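PDB 2DBB: putative HTH-type transcriptional regulator PH0061 from Pyrococcus horikoshii, which probably binds specific DNA sequences and regulates transcription as a member of the AsnC family of helix-turn-helix regulators. Local coordinates for residues B[9-14]-B[45-50]; B[60-63]-B[68-71]; B[74-77]-B[81-84]; B[86-91]-B[130-135]; B[109-114]-B[125-130]. One frame throughout, in Å; residues are numbered along the deposited sequence.

Interaction 1: residues B[9-14]-B[45-50]; sequences RVDMQL and DKLKKL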
# COMPACT_ATOMS: atom_id res chain seq x y z
N ARG B 9 -13.91 -17.91 -9.54
CA ARG B 9 -14.03 -16.74 -10.41
C ARG B 9 -14.85 -15.59 -9.82
O ARG B 9 -14.51 -14.42 -10.01
CB ARG B 9 -14.65 -17.14 -11.76
CG ARG B 9 -14.60 -16.03 -12.80
CD ARG B 9 -15.16 -16.48 -14.15
NE ARG B 9 -14.95 -15.48 -15.20
CZ ARG B 9 -13.75 -15.08 -15.63
NH1 ARG B 9 -12.65 -15.61 -15.11
NH2 ARG B 9 -13.66 -14.17 -16.59
N VAL B 10 -15.92 -15.92 -9.11
CA VAL B 10 -16.76 -14.90 -8.49
C VAL B 10 -16.05 -14.27 -7.29
O VAL B 10 -16.21 -13.08 -7.03
CB VAL B 10 -18.11 -15.49 -8.03
CG1 VAL B 10 -18.89 -14.44 -7.25
CG2 VAL B 10 -18.90 -15.95 -9.25
N ASP B 11 -15.27 -15.07 -6.57
CA ASP B 11 -14.54 -14.54 -5.42
C ASP B 11 -13.54 -13.48 -5.89
O ASP B 11 -13.37 -12.45 -5.24
CB ASP B 11 -13.80 -15.65 -4.68
CG ASP B 11 -14.74 -16.59 -3.94
OD1 ASP B 11 -15.60 -16.11 -3.17
OD2 ASP B 11 -14.61 -17.82 -4.13
N MET B 12 -12.88 -13.73 -7.02
CA MET B 12 -11.90 -12.78 -7.53
C MET B 12 -12.58 -11.48 -7.95
O MET B 12 -12.07 -10.40 -7.68
CB MET B 12 -11.13 -13.38 -8.71
CG MET B 12 -9.92 -12.56 -9.15
SD MET B 12 -8.58 -12.39 -7.90
CE MET B 12 -8.80 -10.71 -7.40
N GLN B 13 -13.74 -11.57 -8.59
CA GLN B 13 -14.46 -10.37 -9.03
C GLN B 13 -14.81 -9.55 -7.79
O GLN B 13 -14.65 -8.33 -7.77
CB GLN B 13 -15.73 -10.76 -9.77
CG GLN B 13 -15.49 -11.63 -10.99
CD GLN B 13 -16.78 -12.09 -11.65
OE1 GLN B 13 -17.75 -12.43 -10.97
NE2 GLN B 13 -16.79 -12.13 -12.98
N LEU B 14 -15.28 -10.25 -6.77
CA LEU B 14 -15.67 -9.65 -5.51
C LEU B 14 -14.48 -8.90 -4.90
O LEU B 14 -14.62 -7.79 -4.39
CB LEU B 14 -16.16 -10.78 -4.59
CG LEU B 14 -17.15 -10.53 -3.46
CD1 LEU B 14 -18.26 -9.57 -3.89
CD2 LEU B 14 -17.74 -11.87 -3.06
N ASP B 45 -17.72 -13.76 3.78
CA ASP B 45 -17.39 -14.34 5.07
C ASP B 45 -16.29 -15.38 4.94
O ASP B 45 -15.37 -15.44 5.76
CB ASP B 45 -18.63 -14.97 5.69
CG ASP B 45 -18.63 -14.86 7.20
OD1 ASP B 45 -18.21 -15.83 7.87
OD2 ASP B 45 -19.03 -13.79 7.70
N LYS B 46 -16.36 -16.20 3.89
CA LYS B 46 -15.35 -17.22 3.67
C LYS B 46 -14.02 -16.55 3.34
O LYS B 46 -12.97 -16.97 3.83
CB LYS B 46 -15.78 -18.14 2.52
CG LYS B 46 -14.94 -19.41 2.40
CD LYS B 46 -15.00 -20.23 3.69
CE LYS B 46 -14.26 -21.55 3.54
NZ LYS B 46 -14.31 -22.36 4.79
N LEU B 47 -14.06 -15.52 2.51
CA LEU B 47 -12.85 -14.80 2.13
C LEU B 47 -12.14 -14.25 3.36
O LEU B 47 -10.92 -14.30 3.45
CB LEU B 47 -13.18 -13.67 1.15
CG LEU B 47 -13.74 -14.11 -0.22
CD1 LEU B 47 -14.00 -12.88 -1.08
CD2 LEU B 47 -12.75 -15.03 -0.91
N LYS B 48 -12.92 -13.73 4.31
CA LYS B 48 -12.34 -13.17 5.52
C LYS B 48 -11.79 -14.29 6.41
O LYS B 48 -10.72 -14.15 6.99
CB LYS B 48 -13.37 -12.36 6.30
CG LYS B 48 -13.91 -11.15 5.54
CD LYS B 48 -14.64 -10.17 6.46
CE LYS B 48 -15.79 -10.84 7.21
NZ LYS B 48 -16.47 -9.91 8.16
N LYS B 49 -12.53 -15.39 6.50
CA LYS B 49 -12.12 -16.51 7.32
C LYS B 49 -10.80 -17.09 6.81
O LYS B 49 -9.92 -17.46 7.60
CB LYS B 49 -13.19 -17.61 7.31
CG LYS B 49 -12.93 -18.72 8.32
CD LYS B 49 -13.89 -19.89 8.13
CE LYS B 49 -13.74 -20.93 9.25
NZ LYS B 49 -12.34 -21.43 9.40
N LEU B 50 -10.66 -17.16 5.49
CA LEU B 50 -9.46 -17.70 4.86
C LEU B 50 -8.30 -16.71 4.79
O LEU B 50 -7.24 -17.03 4.25
CB LEU B 50 -9.80 -18.18 3.45
CG LEU B 50 -10.76 -19.36 3.35
CD1 LEU B 50 -11.12 -19.62 1.89
CD2 LEU B 50 -10.11 -20.59 3.96
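Leu47 lays its isobutyl end against the carboxylate side of Asp11, and this overlap supplies most of the small surface buried between residues 9-14 and 45-50, 119 Å² with both sides summed. The CD2 methyl of Leu47 comes within 3.8 Å of OD1 of Asp11. It also touches the carbon part of the aspartate, lying 4.0 Å from CB of Asp11. Both residues direct their CB toward the opposite helix, and in both CG stands opposite the carbonyl carbon (chi1 -70° in Asp11, -65° in Leu47), which sends the two side chains into the gap from either helix to cross obliquely. The second touch is looser: CD2 of Leu14, one helical turn after Asp11, is 4.4 Å from CD1 of Leu47. One leucine thus packs against two residues spaced three apart on the facing helix. No hydrogen bond links the two segments, and the nearest CA atoms, those of Asp11 and Leu47, are 7.7 Å apart.

The carboxylate of Asp11 is buried, but its charge is matched: OD1 forms a salt bridge with Arg43, one turn before Leu47 on the same helix 37-49. The methyl of Leu47 therefore lies beside a buried carboxylate whose charge partner sits on its own helix. Leu14 also packs on Ile40 and Ile44, and Leu47 reaches on to Ile53 at the start of strand 53-60. Packing of the first helix against helix 37-49, most of which falls within the predicted DNA-binding motif 26-45, is characteristic of the winged helix-turn-helix domain of AsnC-type regulators.

Interaction 2: residues B[60-63]-B[68-71]; sequences PDID and MYAI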
# COMPACT_ATOMS: atom_id res chain seq x y z
N PRO B 60 -5.76 7.22 1.70
CA PRO B 60 -5.89 8.67 1.88
C PRO B 60 -4.81 9.40 1.11
O PRO B 60 -3.91 8.78 0.54
CB PRO B 60 -5.67 8.82 3.37
CG PRO B 60 -4.52 7.87 3.58
CD PRO B 60 -4.94 6.63 2.78
N ASP B 61 -4.93 10.72 1.06
CA ASP B 61 -3.92 11.54 0.42
C ASP B 61 -3.10 11.94 1.65
O ASP B 61 -3.48 12.84 2.39
CB ASP B 61 -4.55 12.78 -0.22
CG ASP B 61 -3.54 13.60 -1.00
OD1 ASP B 61 -2.49 13.94 -0.42
OD2 ASP B 61 -3.80 13.90 -2.18
N ILE B 62 -1.99 11.24 1.88
CA ILE B 62 -1.17 11.51 3.07
C ILE B 62 -0.61 12.93 3.16
O ILE B 62 -0.38 13.43 4.25
CB ILE B 62 0.00 10.50 3.19
CG1 ILE B 62 1.05 10.77 2.11
CG2 ILE B 62 -0.52 9.07 3.06
CD1 ILE B 62 2.35 10.05 2.34
N ASP B 63 -0.40 13.57 2.01
CA ASP B 63 0.12 14.93 2.02
C ASP B 63 -0.92 15.83 2.68
O ASP B 63 -0.58 16.65 3.55
CB ASP B 63 0.40 15.42 0.61
CG ASP B 63 1.11 16.76 0.59
OD1 ASP B 63 2.31 16.81 0.95
OD2 ASP B 63 0.48 17.77 0.23
N MET B 68 4.23 12.33 5.12
CA MET B 68 5.06 12.06 3.96
C MET B 68 5.57 10.63 4.13
O MET B 68 5.72 10.15 5.25
CB MET B 68 6.25 13.03 3.88
CG MET B 68 7.34 12.83 4.93
SD MET B 68 8.85 13.84 4.65
CE MET B 68 9.63 12.91 3.40
N TYR B 69 5.81 9.95 3.01
CA TYR B 69 6.32 8.58 3.06
C TYR B 69 7.83 8.57 2.96
O TYR B 69 8.45 9.51 2.45
CB TYR B 69 5.79 7.74 1.89
CG TYR B 69 4.39 7.21 2.04
CD1 TYR B 69 3.98 6.57 3.21
CD2 TYR B 69 3.48 7.29 0.98
CE1 TYR B 69 2.71 6.02 3.33
CE2 TYR B 69 2.20 6.75 1.09
CZ TYR B 69 1.82 6.11 2.27
OH TYR B 69 0.57 5.55 2.37
N ALA B 70 8.41 7.49 3.45
CA ALA B 70 9.84 7.26 3.37
C ALA B 70 9.95 5.77 3.12
O ALA B 70 9.19 4.99 3.70
CB ALA B 70 10.53 7.63 4.68
N ILE B 71 10.84 5.39 2.23
CA ILE B 71 11.04 3.98 1.93
C ILE B 71 12.44 3.67 2.44
O ILE B 71 13.38 4.40 2.15
CB ILE B 71 10.99 3.69 0.42
CG1 ILE B 71 9.60 4.01 -0.15
CG2 ILE B 71 11.33 2.23 0.17
CD1 ILE B 71 8.49 3.11 0.35
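Ile62 meets Tyr69 through a CH-pi contact, the main interaction between the loop residues 60-63 and the strand residues 68-71. Its CD1 methyl sits over one face of the phenol ring, 3.5 Å from the centroid of the Tyr69 ring and 20° off the ring normal. The methyl is displaced toward the rim on the CD2 side, where CD1 of Ile62 approaches CD2 of Tyr69 to 3.3 Å. The chi1 of 71° in Ile62 puts CG1 between the backbone N and the carbonyl carbon, and the extended chi2 of 167° then carries CD1 out over the ring.

Van der Waals contacts complete the overlap. The other branch of Ile62, CG2, lies near the phenolic end, 3.7 Å from OH of Tyr69, so the two methyls span the ring from its root to its hydroxyl. CD1 of Ile62 also rests 3.7 Å from the carbonyl carbon C of Met68, touching strand backbone as well as side chain. A leucine in place of Tyr69 would probably leave both methyls of Ile62 without the flat surface they cover and deprive Arg110 of its cation-pi partner.

Tyr69 belongs to strand 67-76, whose backbone pairs with strand 107-114 through Met68 and Ala70 and with strand 134-148 through Tyr69 and Ile71. The loop holding Ile62 is part of the connection from the helix-turn-helix region into this ferredoxin-like C-terminal domain. It lies at the dimer interface, where Pro60 pairs in an antiparallel ladder with a strand of the second subunit and Ile151 of that subunit packs on Ile62.

Interaction 3: residues B[74-77]-B[81-84]; sequences IKSK and DADK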
# COMPACT_ATOMS: atom_id res chain seq x y z
N ILE B 74 16.88 -2.09 2.95
CA ILE B 74 17.88 -2.71 3.81
C ILE B 74 18.54 -3.94 3.21
O ILE B 74 17.89 -4.80 2.64
CB ILE B 74 17.24 -3.14 5.15
CG1 ILE B 74 16.58 -1.94 5.84
CG2 ILE B 74 18.30 -3.77 6.05
CD1 ILE B 74 15.61 -2.32 6.97
N LYS B 75 19.86 -4.01 3.36
CA LYS B 75 20.63 -5.16 2.92
C LYS B 75 21.23 -5.77 4.19
O LYS B 75 22.04 -5.13 4.86
CB LYS B 75 21.75 -4.76 1.96
CG LYS B 75 22.46 -5.96 1.34
CD LYS B 75 21.46 -6.84 0.61
CE LYS B 75 22.08 -8.12 0.06
NZ LYS B 75 21.04 -8.95 -0.64
N SER B 76 20.83 -6.99 4.52
CA SER B 76 21.32 -7.68 5.71
C SER B 76 22.63 -8.44 5.52
O SER B 76 23.00 -8.81 4.40
CB SER B 76 20.26 -8.66 6.22
OG SER B 76 19.08 -7.98 6.61
N LYS B 77 23.32 -8.67 6.63
CA LYS B 77 24.58 -9.40 6.60
C LYS B 77 24.28 -10.90 6.67
O LYS B 77 25.02 -11.71 6.11
CB LYS B 77 25.45 -9.00 7.79
CG LYS B 77 25.80 -7.52 7.84
CD LYS B 77 26.61 -7.21 9.10
CE LYS B 77 26.89 -5.72 9.24
NZ LYS B 77 27.66 -5.18 8.08
N ASP B 81 19.67 -12.15 11.06
CA ASP B 81 19.58 -10.73 11.36
C ASP B 81 18.35 -10.14 10.69
O ASP B 81 17.68 -9.28 11.27
CB ASP B 81 20.83 -9.98 10.88
CG ASP B 81 22.06 -10.31 11.70
OD1 ASP B 81 21.91 -10.78 12.85
OD2 ASP B 81 23.19 -10.08 11.20
N ALA B 82 18.07 -10.59 9.48
CA ALA B 82 16.91 -10.10 8.74
C ALA B 82 15.63 -10.35 9.52
O ALA B 82 14.87 -9.42 9.80
CB ALA B 82 16.83 -10.79 7.38
N ASP B 83 15.39 -11.61 9.89
CA ASP B 83 14.19 -11.97 10.64
C ASP B 83 14.06 -11.21 11.95
O ASP B 83 12.96 -10.83 12.34
CB ASP B 83 14.17 -13.47 10.90
CG ASP B 83 13.92 -14.28 9.64
OD1 ASP B 83 12.93 -14.00 8.94
OD2 ASP B 83 14.72 -15.20 9.35
N LYS B 84 15.19 -10.99 12.62
CA LYS B 84 15.17 -10.27 13.89
C LYS B 84 14.82 -8.82 13.64
O LYS B 84 14.05 -8.23 14.39
CB LYS B 84 16.53 -10.36 14.59
CG LYS B 84 16.50 -9.84 16.02
CD LYS B 84 17.84 -10.05 16.71
CE LYS B 84 17.76 -9.75 18.21
NZ LYS B 84 17.42 -8.33 18.52
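Ser76 and Ala82 bring the end of a strand and the first turns of a helix together, with their CA atoms 5.9 Å apart and just three residues, 78-80, separating the two segments. This short separation accounts for the closeness: the chain leaves the strand at Ser76, turns, and enters helix 79-89 almost at once.

The side-chain contact is small and carries no hydrogen bond between the segments. Ser76 directs its CB toward the helix, and a chi1 of -63° places OG opposite its own carbonyl carbon. From there the hydroxyl oxygen rests on the alanine, 3.7 Å from CB of Ala82 and equally far from its CA. The touch is therefore van der Waals in kind. A methyl is the whole side chain of Ala82, which allows the helix backbone to come close to the strand end.

Beside this pair, the CB of Lys77 lies 4.2 Å from OD2 of Asp81. The lysine meets the carboxylate through its carbon root, because the amino group extends in another direction; its NZ makes a long, weak ion pair with Glu135 instead. The two charged residues are thus neighbours without forming a salt bridge with each other.

This is the first strand-to-helix connection of the ferredoxin-like (beta-alpha-beta-beta-alpha-beta) domain known from the Lrp/AsnC family. Strand 67-76 is held there by backbone bonds from Ile74 to Ile107 and from Lys75 to Glu135 and Asn136. Ile107, at the start of strand 107-114, touches both Ser76 and Ala82, and helix 79-89 leads on from here over the sheet toward strand 95-102.

Interaction 4: residues B[86-91]-B[130-135]; sequences ISEISD and RIKNAE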
# COMPACT_ATOMS: atom_id res chain seq x y z
N ILE B 86 13.08 -7.66 11.21
CA ILE B 86 11.67 -7.67 10.85
C ILE B 86 10.74 -7.78 12.04
O ILE B 86 9.71 -7.09 12.09
CB ILE B 86 11.39 -8.79 9.85
CG1 ILE B 86 12.12 -8.49 8.53
CG2 ILE B 86 9.89 -8.94 9.63
CD1 ILE B 86 12.15 -9.64 7.56
N SER B 87 11.08 -8.63 13.01
CA SER B 87 10.23 -8.78 14.18
C SER B 87 10.39 -7.54 15.06
O SER B 87 9.47 -7.16 15.78
CB SER B 87 10.62 -10.04 14.97
OG SER B 87 11.91 -9.92 15.54
N GLU B 88 11.56 -6.91 14.97
CA GLU B 88 11.86 -5.71 15.74
C GLU B 88 11.06 -4.50 15.28
O GLU B 88 10.61 -3.70 16.10
CB GLU B 88 13.36 -5.39 15.64
CG GLU B 88 14.14 -5.52 16.94
CD GLU B 88 13.77 -4.46 17.97
OE1 GLU B 88 13.95 -3.26 17.70
OE2 GLU B 88 13.29 -4.84 19.06
N ILE B 89 10.87 -4.36 13.97
CA ILE B 89 10.15 -3.21 13.44
C ILE B 89 8.68 -3.42 13.06
O ILE B 89 7.94 -2.45 12.93
CB ILE B 89 10.87 -2.65 12.19
CG1 ILE B 89 10.85 -3.69 11.07
CG2 ILE B 89 12.30 -2.27 12.54
CD1 ILE B 89 11.44 -3.21 9.76
N SER B 90 8.27 -4.67 12.88
CA SER B 90 6.89 -4.94 12.49
C SER B 90 5.82 -4.43 13.45
O SER B 90 4.68 -4.22 13.04
CB SER B 90 6.70 -6.44 12.27
OG SER B 90 7.40 -6.85 11.11
N ASP B 91 6.18 -4.22 14.71
CA ASP B 91 5.21 -3.73 15.69
C ASP B 91 5.19 -2.22 15.81
O ASP B 91 4.31 -1.67 16.48
CB ASP B 91 5.48 -4.33 17.07
CG ASP B 91 5.37 -5.84 17.08
OD1 ASP B 91 4.55 -6.38 16.32
OD2 ASP B 91 6.11 -6.47 17.87
N ARG B 130 16.96 1.12 15.54
CA ARG B 130 16.40 -0.22 15.68
C ARG B 130 16.93 -1.19 14.64
O ARG B 130 16.65 -2.38 14.69
CB ARG B 130 14.88 -0.15 15.62
CG ARG B 130 14.27 0.54 16.82
CD ARG B 130 12.89 1.07 16.51
NE ARG B 130 12.21 1.54 17.72
CZ ARG B 130 11.75 0.73 18.67
NH1 ARG B 130 11.90 -0.58 18.56
NH2 ARG B 130 11.15 1.24 19.74
N ILE B 131 17.69 -0.68 13.68
CA ILE B 131 18.24 -1.53 12.64
C ILE B 131 19.72 -1.80 12.91
O ILE B 131 20.57 -0.94 12.70
CB ILE B 131 18.11 -0.88 11.25
CG1 ILE B 131 16.64 -0.58 10.96
CG2 ILE B 131 18.68 -1.81 10.18
CD1 ILE B 131 16.42 0.13 9.65
N LYS B 132 20.01 -3.00 13.39
CA LYS B 132 21.39 -3.37 13.69
C LYS B 132 21.84 -4.48 12.75
O LYS B 132 21.01 -5.21 12.20
CB LYS B 132 21.53 -3.86 15.14
CG LYS B 132 20.95 -2.94 16.21
CD LYS B 132 19.49 -3.27 16.51
CE LYS B 132 18.98 -2.49 17.71
NZ LYS B 132 17.56 -2.79 18.03
N ASN B 133 23.15 -4.58 12.57
CA ASN B 133 23.73 -5.63 11.73
C ASN B 133 23.34 -5.55 10.25
O ASN B 133 23.12 -6.59 9.61
CB ASN B 133 23.32 -7.00 12.28
CG ASN B 133 23.59 -7.14 13.78
OD1 ASN B 133 23.06 -8.03 14.43
ND2 ASN B 133 24.43 -6.25 14.31
N ALA B 134 23.27 -4.34 9.72
CA ALA B 134 22.93 -4.15 8.31
C ALA B 134 24.16 -3.71 7.54
O ALA B 134 24.93 -2.88 8.02
CB ALA B 134 21.81 -3.11 8.18
N GLU B 135 24.36 -4.27 6.36
CA GLU B 135 25.50 -3.90 5.53
C GLU B 135 25.19 -2.57 4.84
O GLU B 135 26.05 -1.70 4.72
CB GLU B 135 25.76 -4.99 4.49
CG GLU B 135 26.72 -4.59 3.36
CD GLU B 135 28.16 -4.39 3.82
OE1 GLU B 135 29.00 -3.94 3.00
OE2 GLU B 135 28.46 -4.69 5.00
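A small surface salt-bridge network ties helix 79-89 of the ferredoxin-like domain to the chain just beyond its other helix, 117-129, with Glu88 facing Arg130 and Lys132. One carboxylate oxygen serves both cations: OE1 of Glu88 is 3.5 Å from NH1 of Arg130 and 3.7 Å from NZ of Lys132, both pairs being long and the lysine one the longer. Neither counts as a hydrogen bond, so the attraction is mainly electrostatic. OE1 approaches the guanidinium at its edge, near the plane, and the carboxylate and guanidinium planes are only 8° apart. The two planes are therefore nearly parallel, the carboxylate stepped slightly out of the guanidinium plane; at this distance the pairing remains loose. The Glu88 chain bends at chi2 (-68°) and crosses the extended arginine at about a right angle; OE1 also lies 3.9 Å from CB of Arg130. Lys132 folds back at its own chi2, 90°, which lets NZ make a weak bond to the carbonyl O of Arg130.

On the side of helix 79-89 facing the sheet, Ile86 and Ile89 pack on Val98 of strand 95-102. The residues after Arg130 carry the chain from helix 117-129 into strand 134-148, the outermost strand beside 67-76.

Interaction 5: residues B[109-114]-B[125-130]; sequences VRLLLP and SEFLQR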
# COMPACT_ATOMS: atom_id res chain seq x y z
N VAL B 109 11.04 -1.46 3.62
CA VAL B 109 10.13 -0.92 4.62
C VAL B 109 9.53 0.43 4.23
O VAL B 109 10.21 1.28 3.69
CB VAL B 109 10.87 -0.73 5.96
CG1 VAL B 109 9.89 -0.20 7.02
CG2 VAL B 109 11.50 -2.04 6.40
N ARG B 110 8.25 0.60 4.51
CA ARG B 110 7.61 1.88 4.24
C ARG B 110 7.25 2.49 5.58
O ARG B 110 6.68 1.82 6.44
CB ARG B 110 6.33 1.73 3.40
CG ARG B 110 5.59 3.06 3.23
CD ARG B 110 4.26 2.90 2.50
NE ARG B 110 4.43 2.48 1.11
CZ ARG B 110 4.84 3.28 0.12
NH1 ARG B 110 5.13 4.56 0.37
NH2 ARG B 110 4.97 2.81 -1.11
N LEU B 111 7.60 3.77 5.76
CA LEU B 111 7.32 4.51 6.97
C LEU B 111 6.40 5.69 6.66
O LEU B 111 6.50 6.31 5.60
CB LEU B 111 8.60 5.10 7.56
CG LEU B 111 9.83 4.22 7.81
CD1 LEU B 111 10.97 5.11 8.31
CD2 LEU B 111 9.49 3.13 8.82
N LEU B 112 5.50 6.00 7.60
CA LEU B 112 4.62 7.16 7.47
C LEU B 112 5.25 8.14 8.45
O LEU B 112 5.30 7.86 9.65
CB LEU B 112 3.19 6.84 7.91
CG LEU B 112 2.22 8.04 7.79
CD1 LEU B 112 2.03 8.38 6.32
CD2 LEU B 112 0.88 7.71 8.44
N LEU B 113 5.74 9.27 7.95
CA LEU B 113 6.39 10.26 8.80
C LEU B 113 5.67 11.60 8.77
O LEU B 113 4.85 11.87 7.89
CB LEU B 113 7.83 10.49 8.33
CG LEU B 113 8.73 9.28 8.08
CD1 LEU B 113 9.98 9.73 7.36
CD2 LEU B 113 9.07 8.60 9.39
N PRO B 114 5.98 12.47 9.75
CA PRO B 114 5.35 13.79 9.82
C PRO B 114 5.94 14.58 8.65
O PRO B 114 7.12 14.41 8.32
CB PRO B 114 5.83 14.34 11.16
CG PRO B 114 6.10 13.10 11.96
CD PRO B 114 6.76 12.20 10.97
N SER B 125 15.78 8.80 12.46
CA SER B 125 16.93 8.44 13.29
C SER B 125 16.51 7.44 14.34
O SER B 125 17.22 6.48 14.62
CB SER B 125 17.52 9.67 13.98
OG SER B 125 17.96 10.61 13.01
N GLU B 126 15.34 7.66 14.95
CA GLU B 126 14.86 6.74 15.96
C GLU B 126 14.65 5.37 15.35
O GLU B 126 15.05 4.36 15.92
CB GLU B 126 13.54 7.22 16.56
CG GLU B 126 13.65 8.45 17.42
CD GLU B 126 12.67 8.42 18.58
OE1 GLU B 126 11.46 8.19 18.34
OE2 GLU B 126 13.11 8.64 19.73
N PHE B 127 14.00 5.33 14.19
CA PHE B 127 13.75 4.07 13.51
C PHE B 127 15.04 3.34 13.18
O PHE B 127 15.17 2.15 13.42
CB PHE B 127 12.95 4.29 12.22
CG PHE B 127 12.78 3.04 11.42
CD1 PHE B 127 11.90 2.04 11.84
CD2 PHE B 127 13.54 2.82 10.28
CE1 PHE B 127 11.79 0.85 11.14
CE2 PHE B 127 13.44 1.62 9.57
CZ PHE B 127 12.56 0.64 10.00
N LEU B 128 16.00 4.07 12.61
CA LEU B 128 17.26 3.48 12.21
C LEU B 128 18.05 2.86 13.37
O LEU B 128 18.78 1.89 13.18
CB LEU B 128 18.12 4.52 11.47
CG LEU B 128 17.48 5.01 10.16
CD1 LEU B 128 18.30 6.12 9.55
CD2 LEU B 128 17.34 3.84 9.18
N GLN B 129 17.90 3.42 14.57
CA GLN B 129 18.61 2.88 15.73
C GLN B 129 18.18 1.43 15.95
O GLN B 129 18.95 0.62 16.47
CB GLN B 129 18.31 3.70 16.99
CG GLN B 129 18.90 5.10 16.97
CD GLN B 129 18.69 5.85 18.27
OE1 GLN B 129 17.55 6.11 18.68
NE2 GLN B 129 19.78 6.21 18.92
N ARG B 130 16.96 1.12 15.54
CA ARG B 130 16.40 -0.22 15.68
C ARG B 130 16.93 -1.19 14.64
O ARG B 130 16.65 -2.38 14.69
CB ARG B 130 14.88 -0.15 15.62
CG ARG B 130 14.27 0.54 16.82
CD ARG B 130 12.89 1.07 16.51
NE ARG B 130 12.21 1.54 17.72
CZ ARG B 130 11.75 0.73 18.67
NH1 ARG B 130 11.90 -0.58 18.56
NH2 ARG B 130 11.15 1.24 19.74
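Phe127 presents one face of its ring to Leu111, so the helix and strand meet by a methyl set over an aromatic face. CD2 of Leu111 stands 3.9 Å from the centroid of the Phe127 ring and 8° off its normal, almost directly above the centre, which makes this a CH-pi contact of nearly ideal direction. The other methyl, CD1 of Leu111, lies past the rim, 4.0 Å from CD2 of Phe127. In Phe127 a chi1 of 174° swings CG to the side away from the backbone N, reaching from the helix down to the strand.

Val109, two residues earlier on the same side of the strand, comes from the opposite direction: its CG1 meets the far end of the ring, 4.1 Å from CZ of Phe127, at a slant. Leucine over the centre and valine at the CZ end hold the ring from two directions. A serine in place of Phe127 would probably open a gap above Leu111 and Val109 and cost the leucine methyl its aromatic face.

All three residues are buried. Phe127 fastens helix 117-129, the second helix of the ferredoxin-like fold, to the sheet, also packing on Val95 of strand 95-102 and on Ile92 and Tyr94 of the preceding loop. Strand 107-114 runs between strands 67-76 and 95-102, pairing through Leu111 with Ala70 and through Arg110 with Lys96 and Ser97.

From the N terminus, interaction 1 first closes the predicted helix-turn-helix region, joining its first helix to helix 37-49. It stands apart, its centre 30 Å or more from the others. After strand 53-60, interaction 2 closes the short turn into strand 67-76, and interaction 3 closes another where that strand passes to helix 79-89. Interaction 4 then spans a long loop, from that helix to residues 130-135, and interaction 5 falls within this loop; the two share Arg130. They also touch where Ile89 meets Phe127 and Val109. Interactions 2 to 5 all reach one antiparallel sheet: interactions 2 and 5 adjoin through paired strands, and 3 and 4 through Lys75 and Glu135.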